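Local coordinates for protein soluble epoxide hydrolase (Bacillus megaterium, PDB 4INZ) that belongs to the alpha/beta hydrolase fold, with a mixed beta sheet flanked by helices and topped by a helical cap, at residues A[24-29]-A[71-76]; A[85-90]-A[213-218]; A[138-143]-A[257-262]; A[250-255]-A[262-267]. The protein carries 1 engineered substitution. All blocks are in the same frame, centred on the assembly; numbering follows the deposited sequence.

Interaction 1. Residues A[24-29]-A[71-76]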
loop_
_atom_site.group_PDB
_atom_site.type_symbol
_atom_site.label_atom_id
_atom_site.label_comp_id
_atom_site.label_asym_id
_atom_site.label_seq_id
_atom_site.Cartn_x
_atom_site.Cartn_y
_atom_site.Cartn_z
ATOM N N ASN A 24 -1.230 -12.787 -15.790
ATOM C CA ASN A 24 -0.822 -13.986 -15.081
ATOM C C ASN A 24 0.620 -13.861 -14.624
ATOM O O ASN A 24 1.536 -13.744 -15.442
ATOM C CB ASN A 24 -0.998 -15.227 -15.968
ATOM C CG ASN A 24 -0.652 -16.517 -15.244
ATOM O OD1 ASN A 24 0.434 -17.068 -15.417
ATOM N ND2 ASN A 24 -1.581 -17.007 -14.428
ATOM N N VAL A 25 0.819 -13.873 -13.313
ATOM C CA VAL A 25 2.151 -13.760 -12.747
ATOM C C VAL A 25 2.292 -14.678 -11.547
ATOM O O VAL A 25 1.359 -14.837 -10.758
ATOM C CB VAL A 25 2.467 -12.313 -12.286
ATOM C CG1 VAL A 25 2.336 -11.332 -13.442
ATOM C CG2 VAL A 25 1.570 -11.909 -11.129
ATOM N N ASN A 26 3.461 -15.295 -11.422
ATOM C CA ASN A 26 3.826 -15.966 -10.186
ATOM C C ASN A 26 2.760 -16.948 -9.704
ATOM O O ASN A 26 2.514 -17.076 -8.502
ATOM C CB ASN A 26 4.104 -14.913 -9.109
ATOM C CG ASN A 26 4.905 -15.460 -7.949
ATOM O OD1 ASN A 26 5.532 -16.520 -8.053
ATOM N ND2 ASN A 26 4.896 -14.738 -6.835
ATOM N N GLY A 27 2.119 -17.628 -10.650
ATOM C CA GLY A 27 1.178 -18.687 -10.329
ATOM C C GLY A 27 -0.240 -18.235 -10.025
ATOM O O GLY A 27 -1.085 -19.049 -9.645
ATOM N N VAL A 28 -0.506 -16.942 -10.191
ATOM C CA VAL A 28 -1.833 -16.397 -9.923
ATOM C C VAL A 28 -2.271 -15.431 -11.019
ATOM O O VAL A 28 -1.436 -14.885 -11.741
ATOM C CB VAL A 28 -1.875 -15.662 -8.561
ATOM C CG1 VAL A 28 -1.402 -16.586 -7.447
ATOM C CG2 VAL A 28 -1.025 -14.398 -8.603
ATOM N N ASN A 29 -3.582 -15.234 -11.147
ATOM C CA ASN A 29 -4.125 -14.224 -12.044
ATOM C C ASN A 29 -4.449 -12.978 -11.241
ATOM O O ASN A 29 -5.305 -13.019 -10.352
ATOM C CB ASN A 29 -5.407 -14.720 -12.724
ATOM C CG ASN A 29 -5.154 -15.827 -13.727
ATOM O OD1 ASN A 29 -4.136 -15.840 -14.420
ATOM N ND2 ASN A 29 -6.092 -16.765 -13.814
ATOM N N ASP A 71 -4.723 -4.883 -8.311
ATOM C CA ASP A 71 -5.385 -5.499 -7.166
ATOM C C ASP A 71 -4.453 -6.578 -6.632
ATOM O O ASP A 71 -4.184 -7.564 -7.326
ATOM C CB ASP A 71 -6.726 -6.132 -7.560
ATOM C CG ASP A 71 -7.804 -5.101 -7.878
ATOM O OD1 ASP A 71 -7.760 -3.969 -7.343
ATOM O OD2 ASP A 71 -8.727 -5.448 -8.644
ATOM N N LEU A 72 -3.936 -6.386 -5.421
ATOM C CA LEU A 72 -3.030 -7.369 -4.823
ATOM C C LEU A 72 -3.701 -8.739 -4.697
ATOM O O LEU A 72 -4.923 -8.831 -4.618
ATOM C CB LEU A 72 -2.561 -6.890 -3.452
ATOM C CG LEU A 72 -1.771 -5.582 -3.433
ATOM C CD1 LEU A 72 -1.408 -5.209 -1.991
ATOM C CD2 LEU A 72 -0.516 -5.687 -4.300
ATOM N N ARG A 73 -2.900 -9.800 -4.662
ATOM C CA ARG A 73 -3.465 -11.139 -4.547
ATOM C C ARG A 73 -4.391 -11.197 -3.341
ATOM O O ARG A 73 -4.088 -10.638 -2.279
ATOM C CB ARG A 73 -2.380 -12.227 -4.476
ATOM C CG ARG A 73 -1.394 -12.096 -3.314
ATOM C CD ARG A 73 -0.502 -13.331 -3.199
ATOM N NE ARG A 73 0.279 -13.590 -4.408
ATOM C CZ ARG A 73 0.591 -14.810 -4.844
ATOM N NH1 ARG A 73 0.197 -15.883 -4.170
ATOM N NH2 ARG A 73 1.307 -14.966 -5.951
ATOM N N GLY A 74 -5.535 -11.849 -3.520
ATOM C CA GLY A 74 -6.517 -11.952 -2.461
ATOM C C GLY A 74 -7.568 -10.854 -2.494
ATOM O O GLY A 74 -8.627 -11.007 -1.902
ATOM N N TYR A 75 -7.275 -9.754 -3.188
ATOM C CA TYR A 75 -8.162 -8.587 -3.220
ATOM C C TYR A 75 -9.044 -8.491 -4.464
ATOM O O TYR A 75 -8.598 -8.778 -5.579
ATOM C CB TYR A 75 -7.343 -7.295 -3.142
ATOM C CG TYR A 75 -6.850 -6.927 -1.765
ATOM C CD1 TYR A 75 -5.715 -7.524 -1.228
ATOM C CD2 TYR A 75 -7.507 -5.958 -1.006
ATOM C CE1 TYR A 75 -5.245 -7.164 0.032
ATOM C CE2 TYR A 75 -7.044 -5.600 0.245
ATOM C CZ TYR A 75 -5.918 -6.211 0.761
ATOM O OH TYR A 75 -5.458 -5.849 2.008
ATOM N N ASN A 76 -10.281 -8.038 -4.261
ATOM C CA ASN A 76 -11.203 -7.758 -5.360
ATOM C C ASN A 76 -11.252 -8.921 -6.349
ATOM O O ASN A 76 -11.567 -10.047 -5.966
ATOM C CB ASN A 76 -10.806 -6.446 -6.060
ATOM C CG ASN A 76 -11.872 -5.934 -7.014
ATOM O OD1 ASN A 76 -13.063 -6.159 -6.812
ATOM N ND2 ASN A 76 -11.445 -5.245 -8.067
#
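The Arg73 guanidinium lies with one face against Val28, whose CG1 comes within 3.5 Å of Arg73 NH2 and also touches NH1 and CZ. At its edge, in plane, stands the backbone carbonyl of Asn26, with Asn26 O 3.5 Å from Arg73 NH2. The Asn26 amide is turned 59° from the guanidinium and lies with Asn26 ND2 3.7 Å from Arg73 NH2, two donors side by side.

What brings these two polar groups together is Asp95 of helix 89-102: it forms a salt bridge with Arg73 NE through OD2 and takes a hydrogen bond from Asn26 ND2 through OD1. The arginine chain bends at its third torsion (chi3 59°), and the Val28 and Arg73 side chains cross at about a right angle. Charge is met by the carboxylate while one face rests on the Val28 CG1 methyl; this probably favours the paired, ionised state of both residues.

Asn26 and Gly27 form the tip of a type I' turn, closed by Val25 N to Val28 O at 2.9 Å and the reverse bond, Val28 N to Val25 O. This is a classic two-residue beta hairpin, joining the first two antiparallel strands of the alpha/beta hydrolase sheet.

Interaction 2. Residues A[85-90]-A[213-218]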
loop_
_atom_site.group_PDB
_atom_site.type_symbol
_atom_site.label_atom_id
_atom_site.label_comp_id
_atom_site.label_asym_id
_atom_site.label_seq_id
_atom_site.Cartn_x
_atom_site.Cartn_y
_atom_site.Cartn_z
ATOM N N GLU A 85 1.242 -19.261 3.330
ATOM C CA GLU A 85 2.487 -19.170 2.581
ATOM C C GLU A 85 2.304 -18.410 1.272
ATOM O O GLU A 85 3.265 -17.876 0.721
ATOM C CB GLU A 85 3.062 -20.565 2.326
ATOM C CG GLU A 85 3.436 -21.296 3.610
ATOM C CD GLU A 85 4.216 -22.568 3.360
ATOM O OE1 GLU A 85 5.038 -22.938 4.229
ATOM O OE2 GLU A 85 4.008 -23.200 2.302
ATOM N N SER A 86 1.066 -18.352 0.786
ATOM C CA SER A 86 0.771 -17.662 -0.465
ATOM C C SER A 86 0.790 -16.143 -0.317
ATOM O O SER A 86 0.669 -15.414 -1.309
ATOM C CB SER A 86 -0.585 -18.108 -1.010
ATOM O OG SER A 86 -0.573 -19.496 -1.309
ATOM N N TYR A 87 0.936 -15.670 0.920
ATOM C CA TYR A 87 0.868 -14.233 1.204
ATOM C C TYR A 87 2.103 -13.724 1.939
ATOM O O TYR A 87 2.071 -12.670 2.576
ATOM C CB TYR A 87 -0.404 -13.911 1.982
ATOM C CG TYR A 87 -1.637 -14.329 1.213
ATOM C CD1 TYR A 87 -2.192 -13.495 0.246
ATOM C CD2 TYR A 87 -2.217 -15.575 1.414
ATOM C CE1 TYR A 87 -3.311 -13.881 -0.480
ATOM C CE2 TYR A 87 -3.328 -15.969 0.692
ATOM C CZ TYR A 87 -3.871 -15.120 -0.253
ATOM O OH TYR A 87 -4.976 -15.522 -0.976
ATOM N N GLU A 88 3.190 -14.482 1.837
ATOM C CA GLU A 88 4.474 -14.085 2.404
ATOM C C GLU A 88 5.161 -13.029 1.542
ATOM O O GLU A 88 4.966 -12.982 0.332
ATOM C CB GLU A 88 5.387 -15.308 2.541
ATOM C CG GLU A 88 4.923 -16.296 3.585
ATOM C CD GLU A 88 5.383 -15.915 4.983
ATOM O OE1 GLU A 88 6.002 -14.836 5.137
ATOM O OE2 GLU A 88 5.137 -16.698 5.927
ATOM N N ILE A 89 5.986 -12.200 2.174
ATOM C CA ILE A 89 6.621 -11.066 1.500
ATOM C C ILE A 89 7.378 -11.438 0.215
ATOM O O ILE A 89 7.295 -10.719 -0.776
ATOM C CB ILE A 89 7.555 -10.279 2.456
ATOM C CG1 ILE A 89 8.071 -9.003 1.782
ATOM C CG2 ILE A 89 8.709 -11.163 2.940
ATOM C CD1 ILE A 89 6.981 -7.942 1.519
ATOM N N ASP A 90 8.106 -12.553 0.215
ATOM C CA ASP A 90 8.861 -12.918 -0.979
ATOM C C ASP A 90 7.927 -13.172 -2.164
ATOM O O ASP A 90 8.262 -12.862 -3.312
ATOM C CB ASP A 90 9.737 -14.153 -0.735
ATOM C CG ASP A 90 10.923 -13.869 0.174
ATOM O OD1 ASP A 90 11.186 -12.690 0.475
ATOM O OD2 ASP A 90 11.609 -14.834 0.575
ATOM N N VAL A 213 -11.689 -11.778 2.561
ATOM C CA VAL A 213 -11.220 -11.222 3.821
ATOM C C VAL A 213 -10.164 -12.134 4.440
ATOM O O VAL A 213 -9.196 -11.660 5.035
ATOM C CB VAL A 213 -12.380 -10.968 4.800
ATOM C CG1 VAL A 213 -11.840 -10.598 6.182
ATOM C CG2 VAL A 213 -13.275 -9.862 4.260
ATOM N N LEU A 214 -10.331 -13.444 4.278
ATOM C CA LEU A 214 -9.328 -14.385 4.770
ATOM C C LEU A 214 -7.964 -14.078 4.149
ATOM O O LEU A 214 -6.957 -13.968 4.852
ATOM C CB LEU A 214 -9.741 -15.832 4.486
ATOM C CG LEU A 214 -8.723 -16.904 4.879
ATOM C CD1 LEU A 214 -8.346 -16.788 6.351
ATOM C CD2 LEU A 214 -9.256 -18.296 4.573
ATOM N N SER A 215 -7.941 -13.925 2.831
ATOM C CA SER A 215 -6.719 -13.577 2.118
ATOM C C SER A 215 -6.131 -12.268 2.631
ATOM O O SER A 215 -4.926 -12.165 2.857
ATOM C CB SER A 215 -6.999 -13.435 0.626
ATOM O OG SER A 215 -7.379 -14.675 0.058
ATOM N N MET A 216 -6.983 -11.258 2.792
ATOM C CA MET A 216 -6.512 -9.960 3.240
ATOM C C MET A 216 -5.832 -10.076 4.613
ATOM O O MET A 216 -4.735 -9.545 4.812
ATOM C CB MET A 216 -7.670 -8.949 3.226
ATOM C CG MET A 216 -8.301 -8.810 1.832
ATOM S SD MET A 216 -10.004 -8.199 1.738
ATOM C CE MET A 216 -9.774 -6.480 2.182
ATOM N N LEU A 217 -6.474 -10.779 5.543
ATOM C CA LEU A 217 -5.916 -10.963 6.884
ATOM C C LEU A 217 -4.651 -11.815 6.871
ATOM O O LEU A 217 -3.781 -11.659 7.735
ATOM C CB LEU A 217 -6.965 -11.572 7.824
ATOM C CG LEU A 217 -8.165 -10.657 8.090
ATOM C CD1 LEU A 217 -9.296 -11.371 8.826
ATOM C CD2 LEU A 217 -7.722 -9.408 8.856
ATOM N N SER A 218 -4.550 -12.710 5.892
ATOM C CA SER A 218 -3.401 -13.611 5.783
ATOM C C SER A 218 -2.074 -12.857 5.671
ATOM O O SER A 218 -1.052 -13.311 6.190
ATOM C CB SER A 218 -3.572 -14.587 4.614
ATOM O OG SER A 218 -4.620 -15.503 4.867
#
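Tyr87 meets the helix 213-220 along much of its side chain. Its hydroxyl is hydrogen-bonded to the first of two serines, with Tyr87 OH 2.7 Å from Ser215 OG. Nearer the ring's root, Ser218 CB packs obliquely against Tyr87 CD2 at 3.6 Å, while Ser215 O lies over one face, 4.0 Å above the plane of the Tyr87 ring and displaced to the rim. The phenol therefore spans one helical turn, bonded to the oxygen of Ser215 and packed on the methylene of Ser218.

The Ser218 hydroxyl is turned to its own helix: with OG anti to the carbonyl carbon (chi1 -68°), Ser218 OG bonds Leu214 O at 2.8 Å, coming from above the carbonyl plane. Leu214 O also accepts Ser218 N, 2.9 Å away, so it serves two donors of one residue.

Further out, Tyr87 OH has a second partner in Pro81 O, and the Tyr219 ring meets the Tyr87 ring with the planes at about 45°. Glu88, the next residue, is the N-cap of helix 89-102. The buried phenol oxygen is thus satisfied by two hydrogen-bonding partners, which fixes its position between loop and helix, while Ser218 CB adds an apolar contact beside the ring.

Interaction 3. Residues A[138-143]-A[257-262]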
loop_
_atom_site.group_PDB
_atom_site.type_symbol
_atom_site.label_atom_id
_atom_site.label_comp_id
_atom_site.label_asym_id
_atom_site.label_seq_id
_atom_site.Cartn_x
_atom_site.Cartn_y
_atom_site.Cartn_z
ATOM N N ASN A 138 1.195 7.047 3.378
ATOM C CA ASN A 138 1.195 6.457 4.719
ATOM C C ASN A 138 1.400 4.947 4.696
ATOM O O ASN A 138 0.672 4.236 4.015
ATOM C CB ASN A 138 -0.112 6.779 5.445
ATOM C CG ASN A 138 -0.240 8.238 5.767
ATOM O OD1 ASN A 138 -0.334 8.627 6.937
ATOM N ND2 ASN A 138 -0.213 9.068 4.735
ATOM N N GLY A 139 2.379 4.469 5.455
ATOM C CA GLY A 139 2.711 3.053 5.496
ATOM C C GLY A 139 4.119 2.905 6.036
ATOM O O GLY A 139 4.803 3.899 6.253
ATOM N N PRO A 140 4.568 1.664 6.247
ATOM C CA PRO A 140 5.839 1.478 6.956
ATOM C C PRO A 140 7.084 1.506 6.061
ATOM O O PRO A 140 7.175 0.747 5.094
ATOM C CB PRO A 140 5.675 0.095 7.585
ATOM C CG PRO A 140 4.814 -0.651 6.577
ATOM C CD PRO A 140 3.860 0.393 6.015
ATOM N N HIS A 141 8.033 2.381 6.392
ATOM C CA HIS A 141 9.378 2.265 5.842
ATOM C C HIS A 141 10.041 1.090 6.554
ATOM O O HIS A 141 9.908 0.953 7.765
ATOM C CB HIS A 141 10.186 3.546 6.083
ATOM C CG HIS A 141 11.607 3.453 5.617
ATOM N ND1 HIS A 141 12.646 3.105 6.454
ATOM C CD2 HIS A 141 12.157 3.648 4.396
ATOM C CE1 HIS A 141 13.776 3.094 5.769
ATOM N NE2 HIS A 141 13.507 3.417 4.516
ATOM N N PRO A 142 10.739 0.223 5.807
ATOM C CA PRO A 142 11.267 -1.010 6.408
ATOM C C PRO A 142 12.051 -0.800 7.703
ATOM O O PRO A 142 11.943 -1.620 8.617
ATOM C CB PRO A 142 12.177 -1.559 5.310
ATOM C CG PRO A 142 11.510 -1.108 4.048
ATOM C CD PRO A 142 10.990 0.279 4.359
ATOM N N TYR A 143 12.823 0.275 7.790
ATOM C CA TYR A 143 13.709 0.451 8.942
ATOM C C TYR A 143 13.117 1.334 10.033
ATOM O O TYR A 143 13.149 0.968 11.210
ATOM C CB TYR A 143 15.085 0.968 8.509
ATOM C CG TYR A 143 15.902 -0.058 7.754
ATOM C CD1 TYR A 143 15.821 -0.155 6.370
ATOM C CD2 TYR A 143 16.740 -0.943 8.430
ATOM C CE1 TYR A 143 16.556 -1.096 5.675
ATOM C CE2 TYR A 143 17.483 -1.886 7.744
ATOM C CZ TYR A 143 17.388 -1.960 6.368
ATOM O OH TYR A 143 18.127 -2.896 5.681
ATOM N N PRO A 257 -4.292 7.517 12.183
ATOM C CA PRO A 257 -4.258 6.866 13.500
ATOM C C PRO A 257 -3.435 5.577 13.525
ATOM O O PRO A 257 -3.168 5.050 14.605
ATOM C CB PRO A 257 -5.729 6.536 13.755
ATOM C CG PRO A 257 -6.295 6.325 12.387
ATOM C CD PRO A 257 -5.587 7.326 11.503
ATOM N N THR A 258 -3.025 5.083 12.361
ATOM C CA THR A 258 -2.326 3.803 12.264
ATOM C C THR A 258 -0.808 3.946 12.181
ATOM O O THR A 258 -0.064 3.085 12.640
ATOM C CB THR A 258 -2.812 3.019 11.035
ATOM O OG1 THR A 258 -4.226 2.806 11.135
ATOM C CG2 THR A 258 -2.108 1.681 10.948
ATOM N N PHE A 259 -0.349 5.028 11.567
ATOM C CA PHE A 259 1.089 5.286 11.464
ATOM C C PHE A 259 1.418 6.672 12.010
ATOM O O PHE A 259 0.921 7.683 11.513
ATOM C CB PHE A 259 1.581 5.131 10.017
ATOM C CG PHE A 259 1.434 3.737 9.481
ATOM C CD1 PHE A 259 2.406 2.777 9.724
ATOM C CD2 PHE A 259 0.316 3.378 8.747
ATOM C CE1 PHE A 259 2.262 1.486 9.240
ATOM C CE2 PHE A 259 0.172 2.089 8.259
ATOM C CZ PHE A 259 1.146 1.139 8.511
ATOM N N MET A 260 2.247 6.701 13.047
ATOM C CA MET A 260 2.591 7.936 13.746
ATOM C C MET A 260 3.570 8.770 12.939
ATOM O O MET A 260 4.306 8.242 12.114
ATOM C CB MET A 260 3.175 7.613 15.125
ATOM C CG MET A 260 2.216 6.876 16.052
ATOM S SD MET A 260 0.735 7.834 16.466
ATOM C CE MET A 260 -0.448 7.225 15.260
ATOM N N PRO A 261 3.579 10.090 13.168
ATOM C CA PRO A 261 4.456 10.975 12.396
ATOM C C PRO A 261 5.937 10.629 12.541
ATOM O O PRO A 261 6.705 10.898 11.615
ATOM C CB PRO A 261 4.180 12.359 13.005
ATOM C CG PRO A 261 2.819 12.252 13.582
ATOM C CD PRO A 261 2.695 10.842 14.076
ATOM N N GLU A 262 6.335 10.054 13.677
ATOM C CA GLU A 262 7.752 9.770 13.929
ATOM C C GLU A 262 8.348 8.741 12.965
ATOM O O GLU A 262 9.566 8.578 12.902
ATOM C CB GLU A 262 7.983 9.333 15.378
ATOM C CG GLU A 262 7.790 10.440 16.407
ATOM C CD GLU A 262 6.330 10.698 16.725
ATOM O OE1 GLU A 262 5.481 9.852 16.372
ATOM O OE2 GLU A 262 6.029 11.751 17.325
#
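Two residues beyond Gly139, which rests on the Phe259 ring, His141 ND1 accepts a hydrogen bond from the backbone N of Thr144. His141 occupies the N-cap position of helix 142-151, and its side chain caps that helix end; its other nitrogen, NE2, is bonded to Tyr125 OH, so both ends of the imidazole are held. The edge of Tyr143 receives His141 CE1 in plane.

In the alpha/beta hydrolase fold the helical cap is inserted after the sixth strand of the sheet, and segment 138-143 is that exit: it leaves strand 131-137 and leads into the first of the cap helices. Phe259 comes from the loop following strand 248-253 and packs against Gly139 and Pro140.

The main interaction is a CH-pi contact. Gly139 CA stands 3.8 Å from the centroid of the Phe259 ring and only 9° off its normal, practically above the centre. The nearly extended glycine backbone runs across the face, with Gly139 N 4.0 Å from Phe259 CD2 and Gly139 C 4.1 Å from Phe259 CD1. Phe259 presents this face because CG is anti to its carbonyl carbon (chi1 -64°) and the ring is turned nearly perpendicular at chi2, -85°. Trp252 of strand 248-253 packs on the same phenylalanine.

Pro140 extends the apolar patch, and its side chain also lies about 4 Å from a bound di(hydroxyethyl)ether. Its ring meets the Phe259 ring obliquely, Pro140 CD lying 3.8 Å from both Phe259 CE1 and CZ and Pro140 CB 4.0 Å from CE1.

Interaction 4. Residues A[250-255]-A[262-267]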
loop_
_atom_site.group_PDB
_atom_site.type_symbol
_atom_site.label_atom_id
_atom_site.label_comp_id
_atom_site.label_asym_id
_atom_site.label_seq_id
_atom_site.Cartn_x
_atom_site.Cartn_y
_atom_site.Cartn_z
ATOM N N ILE A 250 7.704 11.197 -0.266
ATOM C CA ILE A 250 6.712 10.777 0.712
ATOM C C ILE A 250 5.568 11.783 0.712
ATOM O O ILE A 250 5.807 12.993 0.697
ATOM C CB ILE A 250 7.274 10.765 2.141
ATOM C CG1 ILE A 250 8.548 9.924 2.236
ATOM C CG2 ILE A 250 6.204 10.321 3.131
ATOM C CD1 ILE A 250 8.448 8.590 1.603
ATOM N N ILE A 251 4.333 11.283 0.721
ATOM C CA ILE A 251 3.143 12.130 0.839
ATOM C C ILE A 251 2.311 11.569 1.981
ATOM O O ILE A 251 1.764 10.474 1.876
ATOM C CB ILE A 251 2.329 12.151 -0.467
ATOM C CG1 ILE A 251 3.234 12.602 -1.623
ATOM C CG2 ILE A 251 1.120 13.076 -0.327
ATOM C CD1 ILE A 251 2.569 12.592 -2.996
ATOM N N TRP A 252 2.228 12.316 3.079
ATOM C CA TRP A 252 1.876 11.727 4.366
ATOM C C TRP A 252 0.762 12.484 5.056
ATOM O O TRP A 252 0.883 13.685 5.291
ATOM C CB TRP A 252 3.112 11.758 5.270
ATOM C CG TRP A 252 2.961 10.968 6.535
ATOM C CD1 TRP A 252 2.404 11.390 7.707
ATOM C CD2 TRP A 252 3.385 9.619 6.754
ATOM N NE1 TRP A 252 2.455 10.382 8.645
ATOM C CE2 TRP A 252 3.056 9.286 8.085
ATOM C CE3 TRP A 252 4.019 8.663 5.959
ATOM C CZ2 TRP A 252 3.337 8.035 8.633
ATOM C CZ3 TRP A 252 4.302 7.421 6.510
ATOM C CH2 TRP A 252 3.955 7.118 7.829
ATOM N N GLY A 253 -0.315 11.780 5.400
ATOM C CA GLY A 253 -1.413 12.399 6.121
ATOM C C GLY A 253 -1.108 12.415 7.605
ATOM O O GLY A 253 -0.968 11.357 8.220
ATOM N N ASN A 254 -1.003 13.604 8.195
ATOM C CA ASN A 254 -0.611 13.693 9.601
ATOM C C ASN A 254 -1.595 13.079 10.596
ATOM O O ASN A 254 -1.197 12.684 11.697
ATOM C CB ASN A 254 -0.320 15.145 10.000
ATOM C CG ASN A 254 1.010 15.633 9.479
ATOM O OD1 ASN A 254 1.847 14.835 9.063
ATOM N ND2 ASN A 254 1.220 16.951 9.511
ATOM N N GLN A 255 -2.873 13.017 10.229
ATOM C CA GLN A 255 -3.906 12.587 11.176
ATOM C C GLN A 255 -4.090 11.069 11.219
ATOM O O GLN A 255 -4.947 10.557 11.947
ATOM C CB GLN A 255 -5.241 13.269 10.869
ATOM C CG GLN A 255 -5.180 14.781 10.875
ATOM C CD GLN A 255 -6.414 15.401 10.245
ATOM O OE1 GLN A 255 -7.071 14.786 9.400
ATOM N NE2 GLN A 255 -6.736 16.624 10.651
ATOM N N GLU A 262 6.335 10.054 13.677
ATOM C CA GLU A 262 7.752 9.770 13.929
ATOM C C GLU A 262 8.348 8.741 12.965
ATOM O O GLU A 262 9.566 8.578 12.902
ATOM C CB GLU A 262 7.983 9.333 15.378
ATOM C CG GLU A 262 7.790 10.440 16.407
ATOM C CD GLU A 262 6.330 10.698 16.725
ATOM O OE1 GLU A 262 5.481 9.852 16.372
ATOM O OE2 GLU A 262 6.029 11.751 17.325
ATOM N N ASN A 263 7.493 8.048 12.214
ATOM C CA ASN A 263 7.978 7.127 11.194
ATOM C C ASN A 263 8.857 7.850 10.184
ATOM O O ASN A 263 9.674 7.232 9.507
ATOM C CB ASN A 263 6.806 6.438 10.485
ATOM C CG ASN A 263 6.219 5.320 11.307
ATOM O OD1 ASN A 263 6.742 4.211 11.313
ATOM N ND2 ASN A 263 5.136 5.607 12.022
ATOM N N LEU A 264 8.691 9.168 10.098
ATOM C CA LEU A 264 9.418 9.959 9.115
ATOM C C LEU A 264 10.709 10.551 9.664
ATOM O O LEU A 264 11.536 11.050 8.899
ATOM C CB LEU A 264 8.531 11.084 8.589
ATOM C CG LEU A 264 7.272 10.555 7.899
ATOM C CD1 LEU A 264 6.517 11.707 7.276
ATOM C CD2 LEU A 264 7.667 9.534 6.849
ATOM N N ASP A 265 10.875 10.498 10.981
ATOM C CA ASP A 265 12.080 11.024 11.615
ATOM C C ASP A 265 13.333 10.322 11.096
ATOM O O ASP A 265 13.440 9.092 11.157
ATOM C CB ASP A 265 12.010 10.874 13.138
ATOM C CG ASP A 265 10.917 11.723 13.769
ATOM O OD1 ASP A 265 10.385 12.626 13.090
ATOM O OD2 ASP A 265 10.600 11.490 14.957
ATOM N N GLY A 266 14.278 11.106 10.588
ATOM C CA GLY A 266 15.563 10.586 10.160
ATOM C C GLY A 266 15.490 9.610 9.001
ATOM O O GLY A 266 16.419 8.835 8.771
ATOM N N ILE A 267 14.384 9.639 8.266
ATOM C CA ILE A 267 14.223 8.730 7.139
ATOM C C ILE A 267 15.303 8.984 6.079
ATOM O O ILE A 267 15.699 8.068 5.358
ATOM C CB ILE A 267 12.791 8.803 6.545
ATOM C CG1 ILE A 267 12.541 7.642 5.581
ATOM C CG2 ILE A 267 12.536 10.151 5.884
ATOM C CD1 ILE A 267 11.078 7.423 5.298
#
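Strand 248-253 sends Ile250 and Trp252 to one side, against the 3-10 segment that ends at Leu264, with the Ile250 and Leu264 CA atoms 8.9 Å apart. That segment is closed by Asp265 N to Glu262 O at 3.0 Å, and a type II turn from Leu264 to Ile267 follows.

Leu264 and Trp252 carry the contact. The Leu264 CD1 methyl makes a CH-pi contact over the five-membered ring of Trp252, 3.9 Å from that centroid and 22° off the normal, while Leu264 CD2 lies 3.9 Å from Trp252 CE3. The two side chains run past each other in opposite directions, and Leu264 CD2 continues to Ile250 CG2 at 4.1 Å. With CG anti to the backbone N (chi1 -170°), the indole of Trp252 swings toward 262-267 and turns one face to Leu264 CD1.

Asn263 adds its CB obliquely, 4.0 Å from Trp252 CH2. On the strand's flank, Trp252 shares backbone hydrogen bonds with His277 and Leu279 of strand 274-279.

Methyl groups, one methylene and an aromatic face thus come together by dispersion and CH-pi attraction. Even the polar residue joins in through carbon: Asn263 ND2 bonds Met260 O, while its CB faces the indole.

In the fold
The four contacts form two touching pairs; interaction 1 lies across the chain's centre from 3 and 4, and interaction 2 from 4. Interactions 1 and 2, centres 11 Å apart, touch where Gly74 meets Ser215 and Arg73 NH1 makes a weak hydrogen bond to Ser86 O; they connect the first hairpin, the loop after strand 66-70 and helix 213-220. Interactions 3 and 4, centres 7 Å apart, share Glu262 and meet around Trp252. About 30 Å separates the centres of interactions 1 and 4, yet both reach the same mixed sheet, near its two ends. Along the chain interaction 1 closes before the rest open, while 3 alternates with both 2 and 4, so segments distant in sequence are interleaved around the cap insertion.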